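Local coordinates for tetracycline repressor protein class G (Acinetobacter baumannii, PDB 6RX9) that represses the tetracycline resistance gene by binding its operator DNA through a helix-turn-helix, and loses affinity for that DNA when tetracycline binds, at residues T26-A31 with V36-L41; L51-A56 with A101-T106; E57-E62 with L91-G96; S85-L90 with L146-S151; V131-A136 with A197-L202. One frame throughout, in Å; residues are numbered along the deposited sequence. Where two conformers were deposited one is given.

In the fold
Contact 1 lies in the DNA-binding head, between helices 27-34 and 38-42, and closes before the others open; its centre is about 45 Å from that of contact 5, on the opposite side of the chain's centre. Contacts 2 and 3 share helix 48-59 where it meets the ligand-binding core, their centres about 11 Å apart, and contact 3 falls within the span of contact 2. Contact 4, inside the core, touches contact 3, about 9 Å away between centres; its segments alternate with those of contacts 2, 3 and 5. Contacts 4 and 5 share the long helix 127-155 and both touch the second subunit, which Pro105 of contact 2 reaches too.

Contact 1 of 5, residues T26-A31 with V36-L41; sequences TTRKLA and VQQPAL
The backbone N of Val36 donates to Ala31 O over 3.2 Å, and the bond is nearly straight, with an N-H...O angle of 169°. It ties helix 27-34 to the residues that turn into helix 38-42. Next to it, Val36 CG2 rests 3.7 Å from the same Ala31 O. Beside this bond Leu41 reaches back across the gap: its CG lies opposite the backbone N (chi1 178°), which carries CD2 onto the first helix. There CD2 packs 3.7 Å from Ala31 CB and 3.9 Å from Leu30 CB, and the Leu30 and Leu41 side chains meet at roughly a right angle. Both leucines also touch Val9 on helix 6-20, so they belong to the core of the small three-helix head. Toward the surface the contact changes character. The Arg28 guanidinium and the Gln38 amide lie stacked, their planes 13° apart, with Gln38 OE1 over the centre of one guanidinium face, 3.4 Å from Arg28 CZ. Arg28 gets there by a bend at its second torsion, while Gln38 runs out extended. These two helices are those of the helix-turn-helix, whose second helix is, in this motif, the one that reads DNA. The chemistry implies that one backbone bond and the leucine packing join the two helices directly, with a polar stack on the exposed side.

Contact 2 of 5, residues L51-A56 with A101-T106; sequences LLDALA and AGTRPT
Thr103 meets helix 48-59 with both branches of its side chain, and its first torsion (chi1 -48°) decides which goes where: OG1 sits opposite the carbonyl carbon and CG2 opposite the backbone N. The hydroxyl is thereby laid against Ala56, with Ala56 CB 3.3 Å from Thr103 OG1, while the methyl goes to Asp53. The chi1 of Asp53, -70°, swings the carboxylate forward until OD1 comes within 3.6 Å of Thr103 CG2, a simple van der Waals touch. The polar partner of the threonine hydroxyl lies elsewhere, at Ile99 O, one turn back in helix 96-102, and Asp53 OD1 forms a salt bridge with Arg49 of its own helix. In the TetR fold this is a junction of the DNA-binding head with the core: helix 48-59 leads out of the head, and helix 96-102 carries His100, a probable magnesium ligand of the tetracycline site, whose side chain is about 5 Å from that of Ala56. Thr103 is the first residue to leave helical geometry there, so the chain turns away just where it touches. A water joins the two sides as well. It donates to Asp53 OD1 at 2.7 Å and accepts from the backbone N of Arg104 at 3.2 Å, a polar link running beside the Thr103 methyl and bridging the carboxylate to the loop backbone.

Contact 3 of 5, residues E57-E62 with L91-G96; sequences EAMLAE and LSYRDG
Met59 contributes most of the buried surface here, pushing its side chain into the turn that joins helices 75-91 and 96-102; Tyr93 and Gly96 receive it. The turn is a type II beta turn from Tyr93 to Gly96, and it lies where helix 48-59, coming from the DNA-binding head, meets the ligand-binding core of the TetR fold. The Met59 side chain runs extended through CG and SD and then bends at the last torsion (chi3 67°), which sets CE down between its two main partners. CE lies 3.6 Å from Tyr93 CB, at the edge of the tyrosine ring and near its plane. The sulfur makes an oblique Met-aromatic contact, with SD 5.4 Å from the Tyr93 ring centroid and 61° off the ring normal. Met59 and Tyr93 run diagonally past each other, the methionine brushing the CB and CD2 side of the ring. Tyr93 also packs on Leu14 and Leu17 of helix 6-20, so its ring joins the head to this turn. Ser92 stands at the margin, its OG 3.9 Å from Met59 CE, and the hydroxyl is hydrogen-bonded to Ala89 O, in the last turn of the preceding helix 75-91. Gly96, at the start of helix 96-102, offers bare backbone to the methionine end: Met59 CE comes to 3.5 Å from Gly96 CA, while SD stands 4.0 Å from that same CA.

Contact 4 of 5, residues S85-L90 with L146-S151; sequences SFRTAL and LEQQAS
Two side-chain hydrogen bonds span the gap between helices 75-91 and 127-155. The first joins Arg87 NH2 to Gln148 OE1 at 3.0 Å. It meets the amide oxygen on a lone pair in the carbonyl plane, with an N-H...O angle of 152°, although the oxygen is tilted somewhat out of the guanidinium plane. Arg87 reaches across because its chain is extended from CG to NE, and Gln148, likewise stretched out, comes at it at about a right angle, the two flat groups turned 52° apart. The second bond, from Gln149 NE2 to Leu90 O, is also 3.0 Å long but weak, since it is bent to 130°. Water supplies a further link: one molecule at the guanidinium edge, in its plane, accepts from Arg87 NE at 2.9 Å and donates to Gln148 OE1 at 2.7 Å, so that this oxygen has both the arginine and the water as donors. Outside the two segments, Arg87 NH1 forms a salt bridge with Asp185, which probably helps hold the guanidinium in place. Gln149 OE1 accepts from the backbone N of Ala97, so its amide spans two helices. Leu90 adds apolar packing on Val145 of the long helix and against His100. Helix 127-155 also faces the second subunit, and in this TetR core the bridges join it to helix 75-91, which carries Asn82, a probable tetracycline ligand.

Contact 5 of 5, residues V131-A136 with A197-L202; sequences VWALRA and AGFERL
The Phe199 ring carries this contact, and Ala133 CB sits over one of its faces, 3.8 Å from the ring centroid and 13° off the normal, a clear CH-pi contact. Ala136 CB takes a place at the edge, near the ring plane, 4.2 Å from Phe199 CZ. The ring's tip also comes close to the helix backbone, with CZ 3.6 Å from Ala133 O. A chi1 of -67° sets CG opposite the carbonyl carbon of Phe199 and directs the ring at helix 127-155, where two small residues one turn apart let it settle against the helix. Around it the ring also packs on Phe125, on Trp75 and Leu79 of helix 75-91, and on Ser194 of the second subunit. The contact is buried, and its side chains are apolar. It joins helices 127-155 and 185-202, and both reach the second subunit here, as in the helical dimer interface of TetR-family core domains.

Contact 1 of 5, residues T26-A31 with V36-L41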
# COMPACT_ATOMS: atom_id res chain seq x y z
N THR A 26 -6.46 15.69 -16.80
CA THR A 26 -7.82 15.58 -17.42
C THR A 26 -7.67 15.15 -18.88
O THR A 26 -6.61 15.44 -19.48
CB THR A 26 -8.61 16.89 -17.30
OG1 THR A 26 -8.09 17.85 -18.22
CG2 THR A 26 -8.59 17.47 -15.90
N THR A 27 -8.70 14.50 -19.42
CA THR A 27 -8.78 14.08 -20.85
C THR A 27 -8.74 15.32 -21.75
O THR A 27 -8.16 15.24 -22.84
CB THR A 27 -10.02 13.21 -21.10
OG1 THR A 27 -11.17 13.94 -20.70
CG2 THR A 27 -9.97 11.89 -20.36
N ARG A 28 -9.31 16.44 -21.30
CA ARG A 28 -9.31 17.71 -22.07
C ARG A 28 -7.88 18.23 -22.22
O ARG A 28 -7.51 18.62 -23.35
CB ARG A 28 -10.22 18.76 -21.42
CG ARG A 28 -10.50 19.97 -22.30
CD ARG A 28 -11.04 19.59 -23.67
NE ARG A 28 -11.28 20.75 -24.50
CZ ARG A 28 -12.34 21.55 -24.41
NH1 ARG A 28 -12.45 22.59 -25.23
NH2 ARG A 28 -13.28 21.33 -23.51
N LYS A 29 -7.10 18.24 -21.14
CA LYS A 29 -5.68 18.69 -21.14
C LYS A 29 -4.84 17.76 -22.03
O LYS A 29 -3.95 18.27 -22.74
CB LYS A 29 -5.13 18.75 -19.71
CG LYS A 29 -5.63 19.94 -18.89
CD LYS A 29 -5.20 19.88 -17.45
CE LYS A 29 -5.73 21.05 -16.63
NZ LYS A 29 -5.38 20.91 -15.20
N LEU A 30 -5.14 16.46 -22.02
CA LEU A 30 -4.45 15.44 -22.85
C LEU A 30 -4.69 15.74 -24.34
O LEU A 30 -3.70 15.79 -25.09
CB LEU A 30 -4.96 14.05 -22.47
CG LEU A 30 -4.33 12.88 -23.23
CD1 LEU A 30 -2.81 12.99 -23.26
CD2 LEU A 30 -4.75 11.55 -22.60
N ALA A 31 -5.95 15.94 -24.74
CA ALA A 31 -6.35 16.24 -26.14
C ALA A 31 -5.58 17.47 -26.64
O ALA A 31 -5.05 17.42 -27.77
CB ALA A 31 -7.84 16.45 -26.23
N VAL A 36 -5.03 17.37 -30.94
CA VAL A 36 -6.17 16.66 -31.60
C VAL A 36 -7.48 17.21 -31.04
O VAL A 36 -7.44 17.89 -29.99
CB VAL A 36 -6.07 15.13 -31.44
CG1 VAL A 36 -4.79 14.58 -32.04
CG2 VAL A 36 -6.21 14.69 -29.99
N GLN A 37 -8.59 16.93 -31.72
CA GLN A 37 -9.95 17.31 -31.27
C GLN A 37 -10.48 16.21 -30.34
O GLN A 37 -9.91 15.10 -30.34
CB GLN A 37 -10.85 17.57 -32.48
CG GLN A 37 -10.44 18.80 -33.27
CD GLN A 37 -10.36 20.04 -32.40
OE1 GLN A 37 -11.26 20.33 -31.62
NE2 GLN A 37 -9.27 20.77 -32.53
N GLN A 38 -11.51 16.54 -29.56
CA GLN A 38 -12.00 15.73 -28.42
C GLN A 38 -12.51 14.37 -28.89
O GLN A 38 -12.26 13.37 -28.22
CB GLN A 38 -13.08 16.50 -27.65
CG GLN A 38 -12.54 17.70 -26.91
CD GLN A 38 -13.65 18.58 -26.40
OE1 GLN A 38 -13.85 19.70 -26.86
NE2 GLN A 38 -14.41 18.05 -25.45
N PRO A 39 -13.25 14.26 -30.03
CA PRO A 39 -13.72 12.96 -30.50
C PRO A 39 -12.58 11.96 -30.75
O PRO A 39 -12.74 10.80 -30.43
CB PRO A 39 -14.44 13.28 -31.82
CG PRO A 39 -14.84 14.73 -31.68
CD PRO A 39 -13.70 15.36 -30.89
N ALA A 40 -11.46 12.43 -31.31
CA ALA A 40 -10.27 11.61 -31.64
C ALA A 40 -9.74 10.94 -30.36
O ALA A 40 -9.46 9.73 -30.41
CB ALA A 40 -9.21 12.46 -32.31
N LEU A 41 -9.64 11.69 -29.26
CA LEU A 41 -9.18 11.15 -27.95
C LEU A 41 -10.30 10.32 -27.31
O LEU A 41 -9.98 9.27 -26.72
CB LEU A 41 -8.74 12.30 -27.04
CG LEU A 41 -8.29 11.87 -25.64
CD1 LEU A 41 -7.16 10.85 -25.71
CD2 LEU A 41 -7.86 13.08 -24.82

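Contact 2 of 5, residues L51-A56 with A101-T106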
# COMPACT_ATOMS: atom_id res chain seq x y z
N LEU A 51 -8.45 6.22 -18.64
CA LEU A 51 -7.06 6.70 -18.87
C LEU A 51 -6.14 6.19 -17.75
O LEU A 51 -5.05 5.67 -18.08
CB LEU A 51 -7.06 8.23 -18.94
CG LEU A 51 -5.68 8.89 -19.08
CD1 LEU A 51 -4.97 8.39 -20.33
CD2 LEU A 51 -5.80 10.40 -19.10
N LEU A 52 -6.56 6.34 -16.49
CA LEU A 52 -5.77 5.90 -15.31
C LEU A 52 -5.51 4.39 -15.38
O LEU A 52 -4.38 3.98 -15.08
CB LEU A 52 -6.50 6.28 -14.01
CG LEU A 52 -6.55 7.77 -13.68
CD1 LEU A 52 -7.22 8.00 -12.33
CD2 LEU A 52 -5.16 8.39 -13.70
N ASP A 53 -6.52 3.60 -15.77
CA ASP A 53 -6.41 2.13 -15.96
C ASP A 53 -5.28 1.82 -16.95
O ASP A 53 -4.46 0.92 -16.66
CB ASP A 53 -7.72 1.51 -16.46
CG ASP A 53 -8.85 1.50 -15.43
OD1 ASP A 53 -8.57 1.72 -14.24
OD2 ASP A 53 -10.00 1.26 -15.84
N ALA A 54 -5.22 2.54 -18.08
CA ALA A 54 -4.22 2.35 -19.15
C ALA A 54 -2.83 2.78 -18.66
O ALA A 54 -1.85 2.08 -18.99
CB ALA A 54 -4.62 3.12 -20.39
N LEU A 55 -2.74 3.87 -17.89
CA LEU A 55 -1.47 4.37 -17.31
C LEU A 55 -0.91 3.32 -16.34
O LEU A 55 0.30 3.05 -16.40
CB LEU A 55 -1.71 5.71 -16.60
CG LEU A 55 -1.93 6.91 -17.52
CD1 LEU A 55 -2.39 8.12 -16.73
CD2 LEU A 55 -0.68 7.24 -18.32
N ALA A 56 -1.77 2.75 -15.48
CA ALA A 56 -1.41 1.74 -14.46
C ALA A 56 -0.84 0.49 -15.14
O ALA A 56 0.18 -0.04 -14.64
CB ALA A 56 -2.61 1.41 -13.61
N ALA A 101 -2.80 1.65 -6.94
CA ALA A 101 -3.73 1.35 -5.82
C ALA A 101 -5.18 1.64 -6.24
O ALA A 101 -6.06 0.81 -5.93
CB ALA A 101 -3.35 2.15 -4.60
N GLY A 102 -5.41 2.77 -6.91
CA GLY A 102 -6.75 3.26 -7.31
C GLY A 102 -7.38 2.41 -8.40
O GLY A 102 -8.61 2.48 -8.56
N THR A 103 -6.57 1.65 -9.15
CA THR A 103 -7.04 0.76 -10.25
C THR A 103 -7.75 -0.46 -9.64
O THR A 103 -7.14 -1.13 -8.79
CB THR A 103 -5.87 0.32 -11.15
OG1 THR A 103 -5.11 1.48 -11.49
CG2 THR A 103 -6.33 -0.37 -12.41
N ARG A 104 -8.99 -0.72 -10.07
CA ARG A 104 -9.79 -1.91 -9.67
C ARG A 104 -8.96 -3.16 -9.94
O ARG A 104 -8.22 -3.21 -10.92
CB ARG A 104 -11.13 -1.95 -10.41
CG ARG A 104 -12.13 -0.91 -9.95
CD ARG A 104 -13.44 -0.98 -10.71
NE ARG A 104 -14.36 0.09 -10.34
CZ ARG A 104 -15.56 0.29 -10.88
NH1 ARG A 104 -16.01 -0.51 -11.83
NH2 ARG A 104 -16.31 1.30 -10.47
N PRO A 105 -9.06 -4.22 -9.09
CA PRO A 105 -8.14 -5.35 -9.16
C PRO A 105 -8.14 -6.01 -10.55
O PRO A 105 -9.21 -6.32 -11.04
CB PRO A 105 -8.63 -6.31 -8.07
CG PRO A 105 -10.07 -5.90 -7.82
CD PRO A 105 -10.10 -4.40 -8.07
N THR A 106 -6.96 -6.18 -11.14
CA THR A 106 -6.74 -6.70 -12.51
C THR A 106 -6.29 -8.17 -12.44
O THR A 106 -5.47 -8.49 -11.56
CB THR A 106 -5.71 -5.84 -13.26
OG1 THR A 106 -4.45 -5.99 -12.60
CG2 THR A 106 -6.09 -4.38 -13.30
O HOH W 1 -10.36 0.92 -12.41

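Contact 3 of 5, residues E57-E62 with L91-G96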
# COMPACT_ATOMS: atom_id res chain seq x y z
N GLU A 57 -1.45 0.04 -16.24
CA GLU A 57 -1.02 -1.19 -16.96
C GLU A 57 0.35 -0.94 -17.61
O GLU A 57 1.22 -1.83 -17.51
CB GLU A 57 -2.06 -1.63 -17.99
CG GLU A 57 -1.79 -3.01 -18.56
CD GLU A 57 -2.83 -3.55 -19.53
OE1 GLU A 57 -4.02 -3.20 -19.38
OE2 GLU A 57 -2.45 -4.32 -20.44
N ALA A 58 0.54 0.22 -18.25
CA ALA A 58 1.80 0.63 -18.92
C ALA A 58 2.94 0.68 -17.90
O ALA A 58 4.05 0.20 -18.22
CB ALA A 58 1.61 1.96 -19.60
N MET A 59 2.69 1.23 -16.71
CA MET A 59 3.75 1.53 -15.71
C MET A 59 4.39 0.24 -15.18
O MET A 59 5.51 0.34 -14.65
CB MET A 59 3.19 2.35 -14.55
CG MET A 59 3.08 3.82 -14.89
SD MET A 59 2.69 4.85 -13.46
CE MET A 59 4.19 4.67 -12.51
N LEU A 60 3.75 -0.92 -15.35
CA LEU A 60 4.27 -2.24 -14.88
C LEU A 60 5.21 -2.87 -15.91
O LEU A 60 5.63 -4.02 -15.68
CB LEU A 60 3.09 -3.16 -14.57
CG LEU A 60 2.16 -2.69 -13.45
CD1 LEU A 60 1.10 -3.74 -13.14
CD2 LEU A 60 2.94 -2.34 -12.19
N ALA A 61 5.56 -2.16 -16.99
CA ALA A 61 6.47 -2.62 -18.07
C ALA A 61 7.80 -3.12 -17.48
O ALA A 61 8.21 -4.24 -17.83
CB ALA A 61 6.70 -1.51 -19.06
N GLU A 62 8.43 -2.32 -16.61
CA GLU A 62 9.73 -2.61 -15.95
C GLU A 62 9.65 -3.93 -15.18
O GLU A 62 10.64 -4.69 -15.21
CB GLU A 62 10.13 -1.44 -15.04
CG GLU A 62 11.27 -1.74 -14.07
CD GLU A 62 12.64 -1.97 -14.68
OE1 GLU A 62 12.77 -1.84 -15.92
OE2 GLU A 62 13.58 -2.28 -13.92
N LEU A 91 7.86 4.10 -8.90
CA LEU A 91 8.59 5.37 -8.64
C LEU A 91 8.87 6.12 -9.95
O LEU A 91 9.22 7.31 -9.85
CB LEU A 91 9.90 5.07 -7.90
CG LEU A 91 9.79 4.75 -6.41
CD1 LEU A 91 11.13 4.33 -5.85
CD2 LEU A 91 9.24 5.94 -5.63
N SER A 92 8.73 5.47 -11.11
CA SER A 92 9.15 6.01 -12.43
C SER A 92 8.27 7.20 -12.85
O SER A 92 8.73 7.98 -13.71
CB SER A 92 9.18 4.94 -13.50
OG SER A 92 7.87 4.50 -13.82
N TYR A 93 7.07 7.34 -12.28
CA TYR A 93 6.13 8.45 -12.59
C TYR A 93 5.48 8.99 -11.32
O TYR A 93 5.19 8.21 -10.39
CB TYR A 93 5.10 8.00 -13.63
CG TYR A 93 5.67 7.85 -15.01
CD1 TYR A 93 5.84 8.96 -15.82
CD2 TYR A 93 6.09 6.62 -15.49
CE1 TYR A 93 6.39 8.85 -17.09
CE2 TYR A 93 6.64 6.50 -16.76
CZ TYR A 93 6.79 7.62 -17.56
OH TYR A 93 7.34 7.51 -18.80
N ARG A 94 5.25 10.30 -11.30
CA ARG A 94 4.50 11.03 -10.25
C ARG A 94 3.18 10.29 -9.98
O ARG A 94 2.50 9.91 -10.95
CB ARG A 94 4.27 12.47 -10.71
CG ARG A 94 3.57 13.36 -9.70
CD ARG A 94 3.62 14.81 -10.15
NE ARG A 94 2.92 15.69 -9.22
CZ ARG A 94 2.82 17.00 -9.35
NH1 ARG A 94 3.38 17.62 -10.38
NH2 ARG A 94 2.16 17.70 -8.44
N ASP A 95 2.89 10.03 -8.70
CA ASP A 95 1.63 9.41 -8.20
C ASP A 95 1.50 7.96 -8.68
O ASP A 95 0.38 7.43 -8.65
CB ASP A 95 0.42 10.26 -8.60
CG ASP A 95 0.43 11.65 -7.98
OD1 ASP A 95 0.92 11.76 -6.84
OD2 ASP A 95 -0.03 12.60 -8.64
N GLY A 96 2.61 7.32 -9.06
CA GLY A 96 2.64 5.94 -9.58
C GLY A 96 1.92 4.96 -8.67
O GLY A 96 1.07 4.20 -9.16

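Contact 4 of 5, residues S85-L90 with L146-S151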
# COMPACT_ATOMS: atom_id res chain seq x y z
N SER A 85 12.33 -4.17 -9.16
CA SER A 85 11.78 -3.79 -10.49
C SER A 85 10.37 -3.19 -10.32
O SER A 85 10.08 -2.19 -11.01
CB SER A 85 11.76 -4.97 -11.44
OG SER A 85 10.76 -5.91 -11.07
N PHE A 86 9.55 -3.79 -9.46
CA PHE A 86 8.18 -3.30 -9.14
C PHE A 86 8.28 -1.92 -8.48
O PHE A 86 7.53 -1.01 -8.88
CB PHE A 86 7.44 -4.33 -8.27
CG PHE A 86 5.98 -4.02 -7.98
CD1 PHE A 86 5.19 -3.34 -8.90
CD2 PHE A 86 5.39 -4.47 -6.81
CE1 PHE A 86 3.85 -3.09 -8.62
CE2 PHE A 86 4.06 -4.21 -6.54
CZ PHE A 86 3.29 -3.52 -7.44
N ARG A 87 9.20 -1.75 -7.53
CA ARG A 87 9.42 -0.45 -6.83
C ARG A 87 9.84 0.62 -7.85
O ARG A 87 9.26 1.72 -7.82
CB ARG A 87 10.47 -0.59 -5.73
CG ARG A 87 10.78 0.72 -5.02
CD ARG A 87 11.80 0.54 -3.92
NE ARG A 87 12.03 1.78 -3.18
CZ ARG A 87 13.18 2.42 -3.08
NH1 ARG A 87 14.27 1.95 -3.68
NH2 ARG A 87 13.26 3.53 -2.37
N THR A 88 10.80 0.30 -8.72
CA THR A 88 11.33 1.22 -9.76
C THR A 88 10.17 1.65 -10.68
O THR A 88 10.08 2.86 -10.96
CB THR A 88 12.47 0.57 -10.56
OG1 THR A 88 13.44 0.13 -9.62
CG2 THR A 88 13.10 1.51 -11.55
N ALA A 89 9.32 0.70 -11.08
CA ALA A 89 8.16 0.92 -11.99
C ALA A 89 7.18 1.91 -11.36
O ALA A 89 6.70 2.80 -12.09
CB ALA A 89 7.48 -0.39 -12.29
N LEU A 90 6.87 1.77 -10.07
CA LEU A 90 5.90 2.65 -9.36
C LEU A 90 6.54 4.03 -9.11
O LEU A 90 5.79 5.02 -9.13
CB LEU A 90 5.45 2.00 -8.05
CG LEU A 90 4.60 0.74 -8.19
CD1 LEU A 90 4.17 0.22 -6.83
CD2 LEU A 90 3.37 1.00 -9.06
N LEU A 146 3.88 4.14 -1.72
CA LEU A 146 2.78 5.08 -1.34
C LEU A 146 3.33 6.11 -0.34
O LEU A 146 3.11 7.32 -0.56
CB LEU A 146 1.60 4.31 -0.73
CG LEU A 146 0.63 3.69 -1.73
CD1 LEU A 146 -0.33 2.75 -1.02
CD2 LEU A 146 -0.15 4.76 -2.49
N GLU A 147 4.03 5.64 0.70
CA GLU A 147 4.59 6.50 1.79
C GLU A 147 5.68 7.41 1.23
O GLU A 147 5.68 8.62 1.55
CB GLU A 147 5.11 5.63 2.94
CG GLU A 147 5.46 6.42 4.19
CD GLU A 147 5.64 5.57 5.44
OE1 GLU A 147 6.78 5.50 5.95
OE2 GLU A 147 4.64 4.99 5.91
N GLN A 148 6.59 6.86 0.41
CA GLN A 148 7.73 7.60 -0.19
C GLN A 148 7.19 8.73 -1.08
O GLN A 148 7.70 9.86 -0.97
CB GLN A 148 8.63 6.66 -1.00
CG GLN A 148 9.84 7.37 -1.61
CD GLN A 148 10.92 6.42 -2.06
OE1 GLN A 148 10.95 5.25 -1.68
NE2 GLN A 148 11.82 6.92 -2.88
N GLN A 149 6.21 8.43 -1.93
CA GLN A 149 5.67 9.40 -2.93
C GLN A 149 4.80 10.45 -2.23
O GLN A 149 4.77 11.60 -2.72
CB GLN A 149 4.93 8.66 -4.04
CG GLN A 149 5.89 8.01 -5.03
CD GLN A 149 5.20 7.40 -6.22
OE1 GLN A 149 4.12 6.82 -6.11
NE2 GLN A 149 5.84 7.49 -7.37
N ALA A 150 4.12 10.10 -1.13
CA ALA A 150 3.32 11.03 -0.31
C ALA A 150 4.25 12.09 0.31
O ALA A 150 3.85 13.27 0.34
CB ALA A 150 2.56 10.28 0.75
N SER A 151 5.44 11.68 0.77
CA SER A 151 6.48 12.56 1.36
C SER A 151 6.98 13.57 0.32
O SER A 151 7.13 14.75 0.68
CB SER A 151 7.63 11.76 1.92
OG SER A 151 7.18 10.83 2.89
O HOH W 2 9.80 2.84 -1.71

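Contact 5 of 5, residues V131-A136 with A197-L202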
# COMPACT_ATOMS: atom_id res chain seq x y z
N VAL A 131 2.25 -18.60 -3.29
CA VAL A 131 1.30 -17.51 -3.66
C VAL A 131 1.31 -16.45 -2.55
O VAL A 131 1.35 -15.25 -2.89
CB VAL A 131 -0.12 -18.04 -3.93
CG1 VAL A 131 -1.12 -16.91 -4.13
CG2 VAL A 131 -0.16 -19.00 -5.12
N TRP A 132 1.27 -16.87 -1.28
CA TRP A 132 1.29 -15.95 -0.11
C TRP A 132 2.56 -15.10 -0.11
O TRP A 132 2.46 -13.91 0.22
CB TRP A 132 1.15 -16.73 1.21
CG TRP A 132 -0.20 -17.32 1.45
CD1 TRP A 132 -1.37 -17.02 0.81
CD2 TRP A 132 -0.54 -18.30 2.45
NE1 TRP A 132 -2.40 -17.76 1.33
CE2 TRP A 132 -1.92 -18.55 2.34
CE3 TRP A 132 0.20 -18.99 3.42
CZ2 TRP A 132 -2.58 -19.46 3.15
CZ3 TRP A 132 -0.46 -19.89 4.24
CH2 TRP A 132 -1.83 -20.12 4.10
N ALA A 133 3.70 -15.70 -0.47
CA ALA A 133 5.03 -15.04 -0.51
C ALA A 133 5.06 -14.00 -1.64
O ALA A 133 5.46 -12.85 -1.37
CB ALA A 133 6.12 -16.08 -0.70
N LEU A 134 4.64 -14.37 -2.85
CA LEU A 134 4.60 -13.46 -4.02
C LEU A 134 3.70 -12.26 -3.69
O LEU A 134 4.12 -11.12 -3.97
CB LEU A 134 4.09 -14.22 -5.25
CG LEU A 134 5.07 -15.24 -5.83
CD1 LEU A 134 4.38 -16.17 -6.81
CD2 LEU A 134 6.24 -14.54 -6.51
N ARG A 135 2.53 -12.51 -3.09
CA ARG A 135 1.54 -11.46 -2.75
C ARG A 135 2.10 -10.56 -1.64
O ARG A 135 1.96 -9.33 -1.75
CB ARG A 135 0.19 -12.10 -2.39
CG ARG A 135 -0.57 -12.59 -3.61
CD ARG A 135 -1.91 -13.24 -3.30
NE ARG A 135 -2.52 -13.80 -4.51
CZ ARG A 135 -3.63 -14.53 -4.54
NH1 ARG A 135 -4.29 -14.80 -3.42
NH2 ARG A 135 -4.09 -14.99 -5.69
N ALA A 136 2.73 -11.15 -0.62
CA ALA A 136 3.32 -10.44 0.54
C ALA A 136 4.38 -9.44 0.06
O ALA A 136 4.38 -8.29 0.56
CB ALA A 136 3.89 -11.42 1.53
N ALA A 197 14.31 -13.30 4.06
CA ALA A 197 14.98 -14.08 5.13
C ALA A 197 13.93 -14.89 5.90
O ALA A 197 14.21 -16.06 6.24
CB ALA A 197 15.76 -13.17 6.05
N GLY A 198 12.77 -14.29 6.18
CA GLY A 198 11.64 -14.93 6.88
C GLY A 198 11.03 -16.08 6.09
O GLY A 198 10.64 -17.08 6.72
N PHE A 199 10.94 -15.95 4.76
CA PHE A 199 10.40 -17.01 3.86
C PHE A 199 11.22 -18.29 4.00
O PHE A 199 10.62 -19.37 4.01
CB PHE A 199 10.37 -16.55 2.40
CG PHE A 199 9.41 -15.43 2.08
CD1 PHE A 199 8.24 -15.25 2.81
CD2 PHE A 199 9.67 -14.57 1.02
CE1 PHE A 199 7.37 -14.22 2.49
CE2 PHE A 199 8.79 -13.55 0.71
CZ PHE A 199 7.64 -13.38 1.44
N GLU A 200 12.55 -18.16 4.14
CA GLU A 200 13.51 -19.30 4.21
C GLU A 200 12.99 -20.37 5.17
O GLU A 200 13.03 -21.56 4.80
CB GLU A 200 14.90 -18.84 4.65
CG GLU A 200 15.54 -17.81 3.74
CD GLU A 200 17.06 -17.86 3.67
OE1 GLU A 200 17.60 -18.93 3.31
OE2 GLU A 200 17.69 -16.83 3.97
N ARG A 201 12.51 -19.97 6.36
CA ARG A 201 12.11 -20.89 7.46
C ARG A 201 10.64 -21.32 7.28
O ARG A 201 10.32 -22.44 7.71
CB ARG A 201 12.28 -20.27 8.86
CG ARG A 201 12.87 -18.86 8.91
CD ARG A 201 14.39 -18.86 8.95
NE ARG A 201 14.99 -17.86 8.07
CZ ARG A 201 16.31 -17.71 7.89
NH1 ARG A 201 17.17 -18.48 8.54
NH2 ARG A 201 16.76 -16.79 7.06
N LEU A 202 9.79 -20.47 6.71
CA LEU A 202 8.31 -20.69 6.64
C LEU A 202 7.89 -21.20 5.26
O LEU A 202 6.67 -21.28 5.03
CB LEU A 202 7.59 -19.38 6.99
CG LEU A 202 7.97 -18.75 8.33
CD1 LEU A 202 7.05 -17.58 8.65
CD2 LEU A 202 7.94 -19.78 9.45